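Long-range contact in putative phage endolysin (Salmonella enterica subsp. enterica serovar Typhimurium, PDB 4EVX), which probably hydrolyses the beta-1,4 linkages between N-acetylmuramic acid and N-acetylglucosamine in bacterial peptidoglycan, as a lysozyme of glycosyl hydrolase family 24: residues Ile35-Glu45 against Thr48-Leu59. Numbering follows the deposited sequence.
Sequences IGYGHMLTPDE and TFITPDQAEAFL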
ATOM      1  N   ILE A  35       6.807  21.227  11.176  1.00 31.72           N
ATOM      2  CA  ILE A  35       7.058  22.412  10.355  1.00 30.92           C
ATOM      3  C   ILE A  35       7.287  22.021   8.903  1.00 33.41           C
ATOM      4  O   ILE A  35       7.561  20.850   8.609  1.00 31.87           O
ATOM      5  CB  ILE A  35       8.289  23.158  10.926  1.00 33.01           C
ATOM      6  CG1 ILE A  35       8.266  24.674  10.531  1.00 34.49           C
ATOM      7  CG2 ILE A  35       9.556  22.449  10.506  1.00 32.45           C
ATOM      8  CD1 ILE A  35       9.284  25.557  11.243  1.00 34.35           C
ATOM      9  N   GLY A  36       7.209  22.994   8.008  1.00 29.71           N
ATOM     10  CA  GLY A  36       7.482  22.769   6.600  1.00 29.85           C
ATOM     11  C   GLY A  36       6.415  21.917   5.947  1.00 32.57           C
ATOM     12  O   GLY A  36       5.204  22.172   6.090  1.00 34.11           O
ATOM     13  N   TYR A  37       6.859  20.883   5.216  1.00 29.78           N
ATOM     14  CA  TYR A  37       5.948  19.961   4.581  1.00 29.37           C
ATOM     15  C   TYR A  37       5.767  18.752   5.497  1.00 32.14           C
ATOM     16  O   TYR A  37       6.152  17.644   5.152  1.00 32.70           O
ATOM     17  CB  TYR A  37       6.462  19.517   3.173  1.00 29.00           C
ATOM     18  CG  TYR A  37       6.612  20.651   2.180  1.00 30.34           C
ATOM     19  CD1 TYR A  37       5.523  21.123   1.462  1.00 32.90           C
ATOM     20  CD2 TYR A  37       7.845  21.244   1.953  1.00 30.03           C
ATOM     21  CE1 TYR A  37       5.662  22.140   0.525  1.00 34.66           C
ATOM     22  CE2 TYR A  37       8.001  22.259   1.012  1.00 32.00           C
ATOM     23  CZ  TYR A  37       6.908  22.702   0.291  1.00 38.01           C
ATOM     24  OH  TYR A  37       7.005  23.776  -0.570  1.00 39.92           O
ATOM     25  N   GLY A  38       5.211  18.987   6.670  1.00 30.69           N
ATOM     26  CA  GLY A  38       4.943  17.906   7.593  1.00 33.96           C
ATOM     27  C   GLY A  38       6.185  17.321   8.219  1.00 34.70           C
ATOM     28  O   GLY A  38       6.198  16.160   8.590  1.00 35.55           O
ATOM     29  N   HIS A  39       7.266  18.094   8.277  1.00 29.83           N
ATOM     30  CA  HIS A  39       8.504  17.620   8.914  1.00 26.98           C
ATOM     31  C   HIS A  39       8.438  17.600  10.454  1.00 32.08           C
ATOM     32  O   HIS A  39       8.214  18.651  11.067  1.00 30.39           O
ATOM     33  CB  HIS A  39       9.696  18.482   8.529  1.00 25.77           C
ATOM     34  CG  HIS A  39      11.000  18.037   9.159  1.00 27.60           C
ATOM     35  ND1 HIS A  39      11.643  16.827   8.770  1.00 27.93           N
ATOM     36  CD2 HIS A  39      11.717  18.608  10.149  1.00 29.12           C
ATOM     37  CE1 HIS A  39      12.738  16.758   9.521  1.00 29.68           C
ATOM     38  NE2 HIS A  39      12.829  17.787  10.365  1.00 29.99           N
HETATM   39  N   MSE A  40       8.643  16.435  11.084  0.55 29.90           N
HETATM   40  CA  MSE A  40       8.632  16.429  12.543  0.55 29.03           C
HETATM   41  C   MSE A  40      10.001  16.889  13.076  0.55 31.55           C
HETATM   42  O   MSE A  40      11.019  16.309  12.772  0.55 30.12           O
HETATM   43  CB  MSE A  40       8.252  15.062  13.091  0.55 31.04           C
HETATM   44  CG  MSE A  40       7.760  15.179  14.518  0.55 38.34           C
HETATM   45 SE   MSE A  40       7.682  13.494  15.329  0.55 45.36          SE
HETATM   46  CE  MSE A  40       6.327  12.755  14.332  0.55 41.22           C
ATOM     47  N   LEU A  41      10.004  17.929  13.898  1.00 30.24           N
ATOM     48  CA  LEU A  41      11.223  18.482  14.463  1.00 33.58           C
ATOM     49  C   LEU A  41      11.779  17.528  15.539  1.00 37.49           C
ATOM     50  O   LEU A  41      11.017  16.815  16.155  1.00 36.74           O
ATOM     51  CB  LEU A  41      10.936  19.880  15.036  1.00 35.54           C
ATOM     52  CG  LEU A  41      10.682  20.963  13.985  1.00 40.81           C
ATOM     53  CD1 LEU A  41      10.086  22.235  14.664  1.00 44.64           C
ATOM     54  CD2 LEU A  41      11.966  21.310  13.235  1.00 40.50           C
ATOM     55  N   THR A  42      13.088  17.500  15.748  1.00 40.13           N
ATOM     56  CA  THR A  42      13.684  16.633  16.793  1.00 42.60           C
ATOM     57  C   THR A  42      13.382  17.252  18.161  1.00 49.71           C
ATOM     58  O   THR A  42      13.033  18.426  18.214  1.00 46.51           O
ATOM     59  CB  THR A  42      15.188  16.459  16.555  1.00 52.66           C
ATOM     60  OG1 THR A  42      15.785  17.747  16.617  1.00 51.48           O
ATOM     61  CG2 THR A  42      15.486  15.786  15.240  1.00 54.47           C
ATOM     62  N   PRO A  43      13.536  16.500  19.275  1.00 53.68           N
ATOM     63  CA  PRO A  43      13.193  17.055  20.601  1.00 56.72           C
ATOM     64  C   PRO A  43      13.848  18.388  21.006  1.00 62.20           C
ATOM     65  O   PRO A  43      13.174  19.241  21.589  1.00 62.61           O
ATOM     66  CB  PRO A  43      13.662  15.952  21.558  1.00 60.84           C
ATOM     67  CG  PRO A  43      13.554  14.708  20.774  1.00 63.29           C
ATOM     68  CD  PRO A  43      13.957  15.088  19.385  1.00 56.46           C
ATOM     69  N   ASP A  44      15.136  18.563  20.728  1.00 59.98           N
ATOM     70  CA  ASP A  44      15.872  19.758  21.173  1.00 61.53           C
ATOM     71  C   ASP A  44      15.816  20.940  20.208  1.00 60.94           C
ATOM     72  O   ASP A  44      16.358  22.005  20.544  1.00 61.55           O
ATOM     73  CB  ASP A  44      17.359  19.398  21.385  1.00 66.61           C
ATOM     74  CG  ASP A  44      17.624  18.304  22.416  1.00 84.63           C
ATOM     75  OD1 ASP A  44      16.799  18.153  23.353  1.00 85.61           O
ATOM     76  OD2 ASP A  44      18.692  17.640  22.322  1.00 93.02           O
ATOM     77  N   GLU A  45      15.222  20.783  19.016  1.00 52.27           N
ATOM     78  CA  GLU A  45      15.271  21.872  18.044  1.00 50.44           C
ATOM     79  C   GLU A  45      14.615  23.151  18.534  1.00 55.04           C
ATOM     80  O   GLU A  45      13.491  23.158  19.036  1.00 54.62           O
ATOM     81  CB  GLU A  45      14.717  21.483  16.679  1.00 49.57           C
ATOM     82  CG  GLU A  45      15.870  21.043  15.813  1.00 53.01           C
ATOM     83  CD  GLU A  45      15.497  20.445  14.481  1.00 54.99           C
ATOM     84  OE1 GLU A  45      14.748  19.439  14.453  1.00 53.65           O
ATOM     85  OE2 GLU A  45      15.995  20.966  13.458  1.00 52.43           O
ATOM     86  N   THR A  48      11.607  28.161  15.351  1.00 41.48           N
ATOM     87  CA  THR A  48      10.170  28.400  15.305  1.00 40.49           C
ATOM     88  C   THR A  48       9.739  28.631  13.867  1.00 40.51           C
ATOM     89  O   THR A  48       8.625  28.263  13.507  1.00 37.41           O
ATOM     90  CB  THR A  48       9.794  29.558  16.218  1.00 48.68           C
ATOM     91  OG1 THR A  48      10.224  29.212  17.528  1.00 51.30           O
ATOM     92  CG2 THR A  48       8.305  29.847  16.214  1.00 44.46           C
ATOM     93  N   PHE A  49      10.549  29.356  13.097  1.00 38.87           N
ATOM     94  CA  PHE A  49      10.267  29.668  11.713  1.00 37.15           C
ATOM     95  C   PHE A  49      11.373  29.120  10.812  1.00 38.64           C
ATOM     96  O   PHE A  49      12.549  29.092  11.205  1.00 39.03           O
ATOM     97  CB  PHE A  49      10.130  31.192  11.494  1.00 39.90           C
ATOM     98  CG  PHE A  49       9.028  31.860  12.298  1.00 43.13           C
ATOM     99  CD1 PHE A  49       7.750  32.005  11.771  1.00 47.70           C
ATOM    100  CD2 PHE A  49       9.291  32.403  13.545  1.00 48.77           C
ATOM    101  CE1 PHE A  49       6.736  32.618  12.515  1.00 50.50           C
ATOM    102  CE2 PHE A  49       8.281  33.028  14.285  1.00 53.56           C
ATOM    103  CZ  PHE A  49       7.004  33.099  13.779  1.00 52.05           C
ATOM    104  N   ILE A  50      11.013  28.811   9.574  1.00 34.90           N
ATOM    105  CA  ILE A  50      11.948  28.437   8.522  1.00 32.95           C
ATOM    106  C   ILE A  50      11.560  29.101   7.238  1.00 36.02           C
ATOM    107  O   ILE A  50      10.440  29.621   7.118  1.00 39.73           O
ATOM    108  CB  ILE A  50      12.075  26.907   8.305  1.00 33.81           C
ATOM    109  CG1 ILE A  50      10.718  26.254   7.856  1.00 32.42           C
ATOM    110  CG2 ILE A  50      12.721  26.233   9.494  1.00 33.55           C
ATOM    111  CD1 ILE A  50      10.759  24.833   7.552  1.00 34.36           C
ATOM    112  N   THR A  51      12.480  29.080   6.290  1.00 33.17           N
ATOM    113  CA  THR A  51      12.291  29.573   4.929  1.00 34.10           C
ATOM    114  C   THR A  51      11.754  28.476   4.022  1.00 34.67           C
ATOM    115  O   THR A  51      11.921  27.275   4.312  1.00 31.24           O
ATOM    116  CB  THR A  51      13.585  30.093   4.346  1.00 37.66           C
ATOM    117  OG1 THR A  51      14.435  28.976   4.081  1.00 36.68           O
ATOM    118  CG2 THR A  51      14.268  31.097   5.247  1.00 38.21           C
ATOM    119  N   PRO A  52      11.191  28.827   2.849  1.00 34.83           N
ATOM    120  CA  PRO A  52      10.734  27.788   1.913  1.00 33.55           C
ATOM    121  C   PRO A  52      11.876  26.827   1.511  1.00 33.57           C
ATOM    122  O   PRO A  52      11.611  25.623   1.446  1.00 32.56           O
ATOM    123  CB  PRO A  52      10.221  28.598   0.720  1.00 38.11           C
ATOM    124  CG  PRO A  52       9.823  29.890   1.291  1.00 42.18           C
ATOM    125  CD  PRO A  52      10.859  30.179   2.345  1.00 37.31           C
ATOM    126  N   ASP A  53      13.125  27.330   1.271  1.00 33.46           N
ATOM    127  CA  ASP A  53      14.268  26.454   0.927  1.00 31.74           C
ATOM    128  C   ASP A  53      14.575  25.550   2.072  1.00 31.48           C
ATOM    129  O   ASP A  53      14.888  24.424   1.814  1.00 29.97           O
ATOM    130  CB  ASP A  53      15.555  27.254   0.560  1.00 37.45           C
ATOM    131  CG  ASP A  53      15.720  27.528  -0.933  1.00 66.45           C
ATOM    132  OD1 ASP A  53      14.697  27.450  -1.686  1.00 67.21           O
ATOM    133  OD2 ASP A  53      16.864  27.773  -1.360  1.00 82.81           O
ATOM    134  N   GLN A  54      14.501  26.029   3.342  1.00 28.68           N
ATOM    135  CA  GLN A  54      14.730  25.113   4.479  1.00 27.12           C
ATOM    136  C   GLN A  54      13.647  24.053   4.515  1.00 29.54           C
ATOM    137  O   GLN A  54      13.938  22.891   4.757  1.00 26.12           O
ATOM    138  CB  GLN A  54      14.764  25.902   5.797  1.00 26.66           C
ATOM    139  CG  GLN A  54      16.051  26.724   5.851  1.00 31.50           C
ATOM    140  CD  GLN A  54      15.989  27.863   6.817  1.00 31.71           C
ATOM    141  OE1 GLN A  54      14.956  28.141   7.420  1.00 32.74           O
ATOM    142  NE2 GLN A  54      17.087  28.555   6.989  1.00 33.65           N
ATOM    143  N   ALA A  55      12.384  24.415   4.196  1.00 27.07           N
ATOM    144  CA  ALA A  55      11.319  23.416   4.180  1.00 26.80           C
ATOM    145  C   ALA A  55      11.546  22.377   3.077  1.00 27.67           C
ATOM    146  O   ALA A  55      11.305  21.195   3.260  1.00 26.62           O
ATOM    147  CB  ALA A  55       9.993  24.075   3.952  1.00 28.95           C
ATOM    148  N   GLU A  56      12.027  22.835   1.923  1.00 27.21           N
ATOM    149  CA  GLU A  56      12.305  21.907   0.815  1.00 26.28           C
ATOM    150  C   GLU A  56      13.382  20.918   1.223  1.00 26.06           C
ATOM    151  O   GLU A  56      13.251  19.732   0.989  1.00 26.48           O
ATOM    152  CB  GLU A  56      12.784  22.648  -0.428  1.00 28.78           C
ATOM    153  CG  GLU A  56      12.847  21.813  -1.695  1.00 33.51           C
ATOM    154  CD  GLU A  56      11.480  21.538  -2.306  1.00 53.02           C
ATOM    155  OE1 GLU A  56      10.508  22.238  -1.944  1.00 44.33           O
ATOM    156  OE2 GLU A  56      11.398  20.659  -3.190  1.00 52.63           O
ATOM    157  N   ALA A  57      14.464  21.382   1.870  1.00 26.52           N
ATOM    158  CA  ALA A  57      15.521  20.491   2.316  1.00 24.26           C
ATOM    159  C   ALA A  57      15.021  19.471   3.329  1.00 26.48           C
ATOM    160  O   ALA A  57      15.377  18.300   3.268  1.00 23.64           O
ATOM    161  CB  ALA A  57      16.648  21.278   2.949  1.00 26.21           C
ATOM    162  N   PHE A  58      14.162  19.877   4.252  1.00 23.93           N
ATOM    163  CA  PHE A  58      13.592  18.896   5.185  1.00 22.49           C
ATOM    164  C   PHE A  58      12.717  17.856   4.487  1.00 24.17           C
ATOM    165  O   PHE A  58      12.739  16.679   4.887  1.00 24.71           O
ATOM    166  CB  PHE A  58      12.741  19.576   6.263  1.00 24.06           C
ATOM    167  CG  PHE A  58      13.479  20.242   7.389  1.00 23.10           C
ATOM    168  CD1 PHE A  58      14.525  19.600   8.029  1.00 24.69           C
ATOM    169  CD2 PHE A  58      12.986  21.406   7.955  1.00 28.08           C
ATOM    170  CE1 PHE A  58      15.153  20.178   9.139  1.00 25.18           C
ATOM    171  CE2 PHE A  58      13.550  21.941   9.108  1.00 29.12           C
ATOM    172  CZ  PHE A  58      14.662  21.332   9.672  1.00 26.98           C
ATOM    173  N   LEU A  59      11.994  18.250   3.428  1.00 22.34           N
ATOM    174  CA  LEU A  59      11.177  17.294   2.675  1.00 22.81           C
ATOM    175  C   LEU A  59      12.097  16.278   1.998  1.00 23.20           C
ATOM    176  O   LEU A  59      11.886  15.082   2.146  1.00 23.91           O
ATOM    177  CB  LEU A  59      10.319  17.982   1.647  1.00 23.57           C
ATOM    178  CG  LEU A  59       9.526  17.034   0.736  1.00 25.08           C
ATOM    179  CD1 LEU A  59       8.552  16.192   1.515  1.00 26.38           C
ATOM    180  CD2 LEU A  59       8.729  17.801  -0.264  1.00 27.90           C
TER
HETATM  181  O   HOH W   1       9.527  20.006   5.186  1.00 25.90           O
HETATM  182  O   HOH W   2       9.624  25.030  -0.612  1.00 46.54           O
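The small antiparallel hairpin of this phage-type lysozyme fold packs through His39, Tyr37 and Ile35 on the first turns of helix 52-73 and the loop leading into it. His39 lies flat on Phe58 in an offset stack, centroids 3.9 Å apart and planes at 9°. His39 CD2 sits over the centre of the Phe58 ring, and Phe58 CB also touches the imidazole face. With CG anti to the backbone N (chi1 -180°), the imidazole extends over one face of the Phe58 ring. Its ND1 is hydrogen-bonded to Asp62 OD2, a bond that probably helps to hold the ring in this rotation. At the turn, Gly36 CA rests 3.9 Å from Ala55 CB, a close approach of backbone to helix. Tyr37 turns its ring edge to Ala55 O, with CD2 3.7 Å away. One water links Tyr37 N to Ala55 O. Another accepts from Tyr37 OH and donates to Pro52 O and Glu56 OE1, which also bonds dimethyl-lysine 16. Ile35 and Ile50 meet tip to tip; Ile35 CD1 lies 3.7 Å from Ile50 CG1. The Thr51-Gln54 capping box starts the helix beside them. Direct contact with helix and preceding loop is thus mainly stacking and apolar packing, while two waters carry polar links and Asp62 probably polarises the imidazole.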